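Phenol hydroxylase component phN (Pseudomonas stutzeri, PDB 3U52) probably serves as the diiron-bearing hydroxylase subunit of a multicomponent phenol monooxygenase, where dioxygen would be activated to hydroxylate aromatic rings. Local coordinates at residues A[265-270]-A[431-436]. Residues are numbered along the deposited sequence; the frame is centred on the assembly and turned at random.
With ZN (zinc ion), chain I.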
ATOM      1  N   TRP A 265     -24.904 -13.065 -28.602  1.00 15.17           N
ATOM      2  CA  TRP A 265     -23.894 -12.828 -27.595  1.00 16.02           C
ATOM      3  C   TRP A 265     -24.373 -13.274 -26.234  1.00 16.33           C
ATOM      4  O   TRP A 265     -23.573 -13.624 -25.402  1.00 16.24           O
ATOM      5  CB  TRP A 265     -23.465 -11.334 -27.611  1.00 16.07           C
ATOM      6  CG  TRP A 265     -22.583 -11.164 -28.845  1.00 15.86           C
ATOM      7  CD1 TRP A 265     -22.926 -10.569 -30.014  1.00 17.02           C
ATOM      8  CD2 TRP A 265     -21.254 -11.713 -29.042  1.00 14.04           C
ATOM      9  NE1 TRP A 265     -21.895 -10.693 -30.933  1.00 14.09           N
ATOM     10  CE2 TRP A 265     -20.848 -11.356 -30.336  1.00 15.23           C
ATOM     11  CE3 TRP A 265     -20.354 -12.408 -28.213  1.00 13.85           C
ATOM     12  CZ2 TRP A 265     -19.563 -11.702 -30.864  1.00 15.24           C
ATOM     13  CZ3 TRP A 265     -19.072 -12.775 -28.736  1.00 15.95           C
ATOM     14  CH2 TRP A 265     -18.709 -12.412 -30.046  1.00 15.41           C
ATOM     15  N   PHE A 266     -25.683 -13.234 -25.996  1.00 16.15           N
ATOM     16  CA  PHE A 266     -26.202 -13.959 -24.830  1.00 17.10           C
ATOM     17  C   PHE A 266     -25.699 -15.381 -24.875  1.00 17.28           C
ATOM     18  O   PHE A 266     -25.172 -15.886 -23.855  1.00 18.50           O
ATOM     19  CB  PHE A 266     -27.748 -14.012 -24.746  1.00 17.08           C
ATOM     20  CG  PHE A 266     -28.229 -14.946 -23.671  1.00 14.92           C
ATOM     21  CD1 PHE A 266     -28.769 -16.196 -24.001  1.00 17.27           C
ATOM     22  CD2 PHE A 266     -28.050 -14.597 -22.312  1.00 19.23           C
ATOM     23  CE1 PHE A 266     -29.158 -17.087 -23.004  1.00 17.31           C
ATOM     24  CE2 PHE A 266     -28.486 -15.493 -21.292  1.00 20.02           C
ATOM     25  CZ  PHE A 266     -28.995 -16.746 -21.657  1.00 16.92           C
ATOM     26  N   TRP A 267     -25.875 -16.038 -26.020  1.00 15.73           N
ATOM     27  CA  TRP A 267     -25.635 -17.471 -26.099  1.00 16.16           C
ATOM     28  C   TRP A 267     -24.126 -17.796 -26.069  1.00 16.05           C
ATOM     29  O   TRP A 267     -23.687 -18.651 -25.319  1.00 15.78           O
ATOM     30  CB  TRP A 267     -26.385 -18.144 -27.260  1.00 15.39           C
ATOM     31  CG  TRP A 267     -26.209 -19.641 -27.134  1.00 13.83           C
ATOM     32  CD1 TRP A 267     -25.330 -20.424 -27.812  1.00 13.65           C
ATOM     33  CD2 TRP A 267     -26.944 -20.520 -26.269  1.00 15.09           C
ATOM     34  NE1 TRP A 267     -25.449 -21.719 -27.400  1.00 17.55           N
ATOM     35  CE2 TRP A 267     -26.424 -21.807 -26.445  1.00 15.27           C
ATOM     36  CE3 TRP A 267     -27.972 -20.328 -25.338  1.00 16.79           C
ATOM     37  CZ2 TRP A 267     -26.912 -22.938 -25.731  1.00 14.87           C
ATOM     38  CZ3 TRP A 267     -28.465 -21.445 -24.633  1.00 16.75           C
ATOM     39  CH2 TRP A 267     -27.940 -22.723 -24.836  1.00 15.79           C
ATOM     40  N   ARG A 268     -23.320 -17.045 -26.821  1.00 15.53           N
ATOM     41  CA  ARG A 268     -21.860 -17.156 -26.698  1.00 16.53           C
ATOM     42  C   ARG A 268     -21.312 -16.835 -25.280  1.00 16.44           C
ATOM     43  O   ARG A 268     -20.398 -17.506 -24.799  1.00 15.93           O
ATOM     44  CB  ARG A 268     -21.156 -16.269 -27.755  1.00 15.28           C
ATOM     45  CG  ARG A 268     -21.290 -16.842 -29.193  1.00 18.53           C
ATOM     46  CD  ARG A 268     -19.951 -16.645 -30.018  1.00 17.73           C
ATOM     47  NE  ARG A 268     -18.896 -17.511 -29.492  1.00 17.12           N
ATOM     48  CZ  ARG A 268     -17.826 -17.896 -30.172  1.00 20.49           C
ATOM     49  NH1 ARG A 268     -17.641 -17.474 -31.405  1.00 19.81           N
ATOM     50  NH2 ARG A 268     -16.918 -18.685 -29.610  1.00 14.20           N
ATOM     51  N   GLY A 269     -21.876 -15.811 -24.639  1.00 17.27           N
ATOM     52  CA  GLY A 269     -21.482 -15.434 -23.296  1.00 17.66           C
ATOM     53  C   GLY A 269     -21.869 -16.535 -22.315  1.00 19.16           C
ATOM     54  O   GLY A 269     -21.077 -16.899 -21.437  1.00 18.34           O
ATOM     55  N   PHE A 270     -23.054 -17.113 -22.487  1.00 18.40           N
ATOM     56  CA  PHE A 270     -23.468 -18.240 -21.626  1.00 18.03           C
ATOM     57  C   PHE A 270     -22.479 -19.458 -21.740  1.00 18.21           C
ATOM     58  O   PHE A 270     -22.084 -20.085 -20.731  1.00 15.98           O
ATOM     59  CB  PHE A 270     -24.919 -18.657 -22.009  1.00 18.21           C
ATOM     60  CG  PHE A 270     -25.357 -19.943 -21.389  1.00 18.47           C
ATOM     61  CD1 PHE A 270     -25.332 -20.113 -20.015  1.00 18.73           C
ATOM     62  CD2 PHE A 270     -25.811 -20.984 -22.187  1.00 18.56           C
ATOM     63  CE1 PHE A 270     -25.784 -21.339 -19.437  1.00 20.56           C
ATOM     64  CE2 PHE A 270     -26.251 -22.185 -21.622  1.00 20.60           C
ATOM     65  CZ  PHE A 270     -26.228 -22.347 -20.249  1.00 19.31           C
ATOM     66  N   PHE A 431     -22.728 -29.106 -33.729  1.00 18.32           N
ATOM     67  CA  PHE A 431     -22.978 -28.099 -32.669  1.00 17.32           C
ATOM     68  C   PHE A 431     -23.360 -28.768 -31.350  1.00 17.70           C
ATOM     69  O   PHE A 431     -23.872 -29.891 -31.351  1.00 17.98           O
ATOM     70  CB  PHE A 431     -24.089 -27.137 -33.126  1.00 16.48           C
ATOM     71  CG  PHE A 431     -23.872 -26.634 -34.516  1.00 17.09           C
ATOM     72  CD1 PHE A 431     -22.929 -25.636 -34.769  1.00 15.72           C
ATOM     73  CD2 PHE A 431     -24.501 -27.251 -35.595  1.00 17.35           C
ATOM     74  CE1 PHE A 431     -22.652 -25.226 -36.104  1.00 16.83           C
ATOM     75  CE2 PHE A 431     -24.265 -26.810 -36.942  1.00 16.86           C
ATOM     76  CZ  PHE A 431     -23.334 -25.834 -37.184  1.00 17.29           C
ATOM     77  N   CYS A 432     -23.172 -28.047 -30.236  1.00 18.93           N
ATOM     78  CA  CYS A 432     -23.550 -28.567 -28.907  1.00 17.06           C
ATOM     79  C   CYS A 432     -25.049 -28.323 -28.573  1.00 17.32           C
ATOM     80  O   CYS A 432     -25.540 -28.854 -27.554  1.00 18.86           O
ATOM     81  CB  CYS A 432     -22.702 -27.868 -27.860  1.00 16.54           C
ATOM     82  SG  CYS A 432     -23.028 -26.067 -27.800  1.00 17.67           S
ATOM     83  N   SER A 433     -25.746 -27.525 -29.377  1.00 16.67           N
ATOM     84  CA  SER A 433     -27.068 -27.011 -29.041  1.00 17.38           C
ATOM     85  C   SER A 433     -27.725 -26.297 -30.223  1.00 18.01           C
ATOM     86  O   SER A 433     -27.066 -25.985 -31.206  1.00 17.55           O
ATOM     87  CB  SER A 433     -26.931 -25.959 -27.950  1.00 17.38           C
ATOM     88  OG  SER A 433     -26.021 -24.950 -28.424  1.00 19.67           O
ATOM     89  N   ASP A 434     -29.019 -25.986 -30.075  1.00 19.57           N
ATOM     90  CA  ASP A 434     -29.754 -25.146 -31.009  1.00 19.96           C
ATOM     91  C   ASP A 434     -29.173 -23.751 -30.991  1.00 19.41           C
ATOM     92  O   ASP A 434     -29.180 -23.087 -32.003  1.00 20.44           O
ATOM     93  CB  ASP A 434     -31.234 -25.071 -30.642  1.00 20.47           C
ATOM     94  CG  ASP A 434     -31.984 -26.394 -30.895  1.00 25.22           C
ATOM     95  OD1 ASP A 434     -31.837 -27.002 -31.979  1.00 25.09           O
ATOM     96  OD2 ASP A 434     -32.740 -26.799 -29.998  1.00 29.20           O
ATOM     97  N   GLY A 435     -28.696 -23.276 -29.852  1.00 18.19           N
ATOM     98  CA  GLY A 435     -28.265 -21.880 -29.783  1.00 17.53           C
ATOM     99  C   GLY A 435     -27.065 -21.635 -30.685  1.00 17.31           C
ATOM    100  O   GLY A 435     -27.023 -20.644 -31.402  1.00 19.67           O
ATOM    101  N   CYS A 436     -26.112 -22.568 -30.663  1.00 15.81           N
ATOM    102  CA  CYS A 436     -24.910 -22.500 -31.501  1.00 17.42           C
ATOM    103  C   CYS A 436     -25.252 -22.803 -32.960  1.00 17.69           C
ATOM    104  O   CYS A 436     -24.757 -22.170 -33.861  1.00 16.71           O
ATOM    105  CB  CYS A 436     -23.866 -23.454 -30.968  1.00 17.09           C
ATOM    106  SG  CYS A 436     -22.925 -22.792 -29.492  1.00 18.68           S
TER
HETATM  107 ZN    ZN I 514     -21.627 -24.552 -28.957  1.00 19.70          ZN
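W267 carries this contact alone for helix 254-283, laying its indole against G435 at the start of helix 434-442. With CG anti to the backbone N (chi1 -173°), the ring stands out from its helix and reaches that first turn, beside the zinc site. G435 CA lies 3.7 Å from the centroid of the five-membered ring and only 9° off its normal, a CH-pi contact. Glycine suits the place because it has no side chain to stand between its CA and the ring, and the close face packing depends on that absence: W267 CD1 is 3.6 Å from G435 C. S433 approaches the ring obliquely, its OG 3.5 Å from W267 CZ2. S433 is the N-cap of helix 434-442, and its short hydroxyl can reach back so that OG accepts a nearly straight bond from C436 N (3.3 Å, 167°); the indole thus rests on a turn that is already braced. C436 meets the ring differently, with SG at its edge and in plane, 3.4 Å from W267 NE1. One helical turn on, F270 CD2 lies over the opposite face of the indole, toward its rim, so the ring is held between its own helix and the YHS region.

The same C436 SG binds zinc, as does C432 SG at 2.4 Å, and C399 and C402 complete the Cys4 site, which is probably structural. Sulfur-aromatic and CH-pi packing thus sets the zinc-site region on helix 254-283. With NE1 at the edge facing C436 SG, the indole N-H may ease the negative charge on the zinc-bound sulfur.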